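Local coordinates for uncharacterized protein (Capnocytophaga ochracea, PDB 4W9R), which is of unknown function but is probably an esterase-like protein of the alpha/beta-hydrolase fold with a helical C-terminal region, at residues 242-247 / 281-286. Residues are numbered along the deposited sequence; the frame is centred on the assembly and turned at random.
Sequences KEFKTQ and VMATYT
The phenyl ring of F244 bridges from helix 241-248 to one side of helix 278-290, meeting A283 and T286, which lie about one turn apart. With CG anti to the backbone N (chi1 163°), the ring is carried away from its own helix and onto the neighbouring one. It presents an edge to the backbone there: the A283 carbonyl oxygen lies close to the ring plane, 3.1 Å from CE1 of F244. CB of A283 instead stands out of the ring plane, 4.0 Å from CD1 of F244. Farther along, CZ of F244 meets the methyl of T286, at 3.8 Å from CG2, the two side chains crossing at about a right angle. The rotation of T286 separates its two branches: CG2 stands anti to the backbone N and faces the phenyl ring, whereas OG1 turns back to bond the M282 carbonyl oxygen at 2.8 Å. That oxygen also accepts the amide of T286, and the two donors approach from opposite faces of its plane. Replacing F244 by an alanine would remove the ring, and is likely to leave the A283 and T286 methyls without their aromatic partner and the two short segments without side-chain contact. The join is plain helix-helix packing at the surface, burying 130 Å² in all; it ties the short helix 241-248, which follows the alpha/beta-hydrolase-like sheet region in the chain, to helix 278-290 of the helical C-terminal region. Beyond F244, the E243 carboxylate bonds Y258 of helix 255-270, the helix that T284 also packs against, while Y285 stacks on F318 of helix 314-325. Backbone amides of K242 and E243 bond E181 of the second subunit, so the N-terminal end of helix 241-248 also meets the dimer partner.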
loop_
_atom_site.group_PDB
_atom_site.type_symbol
_atom_site.label_atom_id
_atom_site.label_comp_id
_atom_site.label_asym_id
_atom_site.label_seq_id
_atom_site.Cartn_x
_atom_site.Cartn_y
_atom_site.Cartn_z
ATOM N N LYS B 242 -9.415 -23.976 1.603
ATOM C CA LYS B 242 -9.313 -24.422 0.220
ATOM C C LYS B 242 -8.064 -25.271 0.016
ATOM O O LYS B 242 -8.109 -26.306 -0.645
ATOM C CB LYS B 242 -9.297 -23.222 -0.728
ATOM C CG LYS B 242 -9.057 -23.576 -2.186
ATOM C CD LYS B 242 -10.251 -24.291 -2.790
ATOM C CE LYS B 242 -10.067 -24.480 -4.286
ATOM N NZ LYS B 242 -11.268 -25.087 -4.924
ATOM N N GLU B 243 -6.951 -24.825 0.593
ATOM C CA GLU B 243 -5.692 -25.559 0.521
ATOM C C GLU B 243 -5.817 -26.907 1.222
ATOM O O GLU B 243 -5.383 -27.935 0.703
ATOM C CB GLU B 243 -4.559 -24.739 1.143
ATOM C CG GLU B 243 -3.197 -25.424 1.128
ATOM C CD GLU B 243 -2.120 -24.588 1.798
ATOM O OE1 GLU B 243 -2.414 -23.436 2.185
ATOM O OE2 GLU B 243 -0.981 -25.081 1.941
ATOM N N PHE B 244 -6.420 -26.888 2.405
ATOM C CA PHE B 244 -6.656 -28.096 3.187
ATOM C C PHE B 244 -7.533 -29.088 2.431
ATOM O O PHE B 244 -7.213 -30.273 2.339
ATOM C CB PHE B 244 -7.299 -27.728 4.527
ATOM C CG PHE B 244 -7.946 -28.882 5.237
ATOM C CD1 PHE B 244 -7.180 -29.820 5.906
ATOM C CD2 PHE B 244 -9.326 -29.017 5.251
ATOM C CE1 PHE B 244 -7.776 -30.880 6.566
ATOM C CE2 PHE B 244 -9.927 -30.072 5.908
ATOM C CZ PHE B 244 -9.151 -31.004 6.568
ATOM N N LYS B 245 -8.632 -28.590 1.880
ATOM C CA LYS B 245 -9.595 -29.426 1.175
ATOM C C LYS B 245 -9.009 -30.008 -0.111
ATOM O O LYS B 245 -9.439 -31.061 -0.581
ATOM C CB LYS B 245 -10.856 -28.612 0.867
ATOM C CG LYS B 245 -12.085 -29.436 0.539
ATOM C CD LYS B 245 -13.334 -28.563 0.542
ATOM C CE LYS B 245 -13.535 -27.887 1.895
ATOM N NZ LYS B 245 -14.766 -27.046 1.938
ATOM N N THR B 246 -8.017 -29.319 -0.668
ATOM C CA THR B 246 -7.423 -29.703 -1.945
ATOM C C THR B 246 -6.112 -30.469 -1.789
ATOM O O THR B 246 -6.004 -31.617 -2.206
ATOM C CB THR B 246 -7.169 -28.473 -2.834
ATOM O OG1 THR B 246 -8.409 -27.802 -3.088
ATOM C CG2 THR B 246 -6.545 -28.893 -4.156
ATOM N N GLN B 247 -5.106 -29.817 -1.218
ATOM C CA GLN B 247 -3.765 -30.390 -1.150
ATOM C C GLN B 247 -3.576 -31.414 -0.030
ATOM O O GLN B 247 -2.618 -32.187 -0.053
ATOM C CB GLN B 247 -2.733 -29.272 -0.994
ATOM C CG GLN B 247 -2.833 -28.193 -2.056
ATOM C CD GLN B 247 -2.628 -28.733 -3.456
ATOM O OE1 GLN B 247 -3.315 -28.330 -4.395
ATOM N NE2 GLN B 247 -1.675 -29.647 -3.607
ATOM N N VAL B 281 -1.542 -27.305 12.622
ATOM C CA VAL B 281 -1.457 -28.603 13.280
ATOM C C VAL B 281 -2.792 -29.337 13.208
ATOM O O VAL B 281 -2.845 -30.514 12.851
ATOM C CB VAL B 281 -1.029 -28.465 14.752
ATOM C CG1 VAL B 281 -1.080 -29.817 15.449
ATOM C CG2 VAL B 281 0.366 -27.867 14.842
HETATM N N MSE B 282 -3.870 -28.633 13.538
HETATM C CA MSE B 282 -5.204 -29.223 13.526
HETATM C C MSE B 282 -5.647 -29.606 12.119
HETATM O O MSE B 282 -6.366 -30.588 11.935
HETATM C CB MSE B 282 -6.217 -28.265 14.154
HETATM C CG MSE B 282 -6.051 -28.109 15.655
HETATM SE SE MSE B 282 -6.015 -29.838 16.559
HETATM C CE MSE B 282 -5.711 -29.225 18.384
ATOM N N ALA B 283 -5.216 -28.830 11.130
ATOM C CA ALA B 283 -5.517 -29.139 9.739
ATOM C C ALA B 283 -4.860 -30.455 9.347
ATOM O O ALA B 283 -5.446 -31.268 8.633
ATOM C CB ALA B 283 -5.053 -28.018 8.827
ATOM N N THR B 284 -3.639 -30.659 9.829
ATOM C CA THR B 284 -2.904 -31.885 9.563
ATOM C C THR B 284 -3.569 -33.062 10.266
ATOM O O THR B 284 -3.719 -34.140 9.691
ATOM C CB THR B 284 -1.438 -31.771 10.022
ATOM O OG1 THR B 284 -0.844 -30.598 9.448
ATOM C CG2 THR B 284 -0.645 -32.998 9.598
ATOM N N TYR B 285 -3.978 -32.836 11.510
ATOM C CA TYR B 285 -4.612 -33.865 12.329
ATOM C C TYR B 285 -5.957 -34.302 11.752
ATOM O O TYR B 285 -6.269 -35.493 11.723
ATOM C CB TYR B 285 -4.786 -33.355 13.761
ATOM C CG TYR B 285 -5.549 -34.282 14.681
ATOM C CD1 TYR B 285 -4.962 -35.440 15.176
ATOM C CD2 TYR B 285 -6.849 -33.990 15.070
ATOM C CE1 TYR B 285 -5.654 -36.285 16.025
ATOM C CE2 TYR B 285 -7.548 -34.828 15.918
ATOM C CZ TYR B 285 -6.946 -35.973 16.392
ATOM O OH TYR B 285 -7.640 -36.809 17.237
ATOM N N THR B 286 -6.745 -33.335 11.295
ATOM C CA THR B 286 -8.056 -33.617 10.720
ATOM C C THR B 286 -7.926 -34.425 9.430
ATOM O O THR B 286 -8.697 -35.355 9.188
ATOM C CB THR B 286 -8.837 -32.317 10.436
ATOM O OG1 THR B 286 -8.974 -31.568 11.649
ATOM C CG2 THR B 286 -10.219 -32.627 9.885
#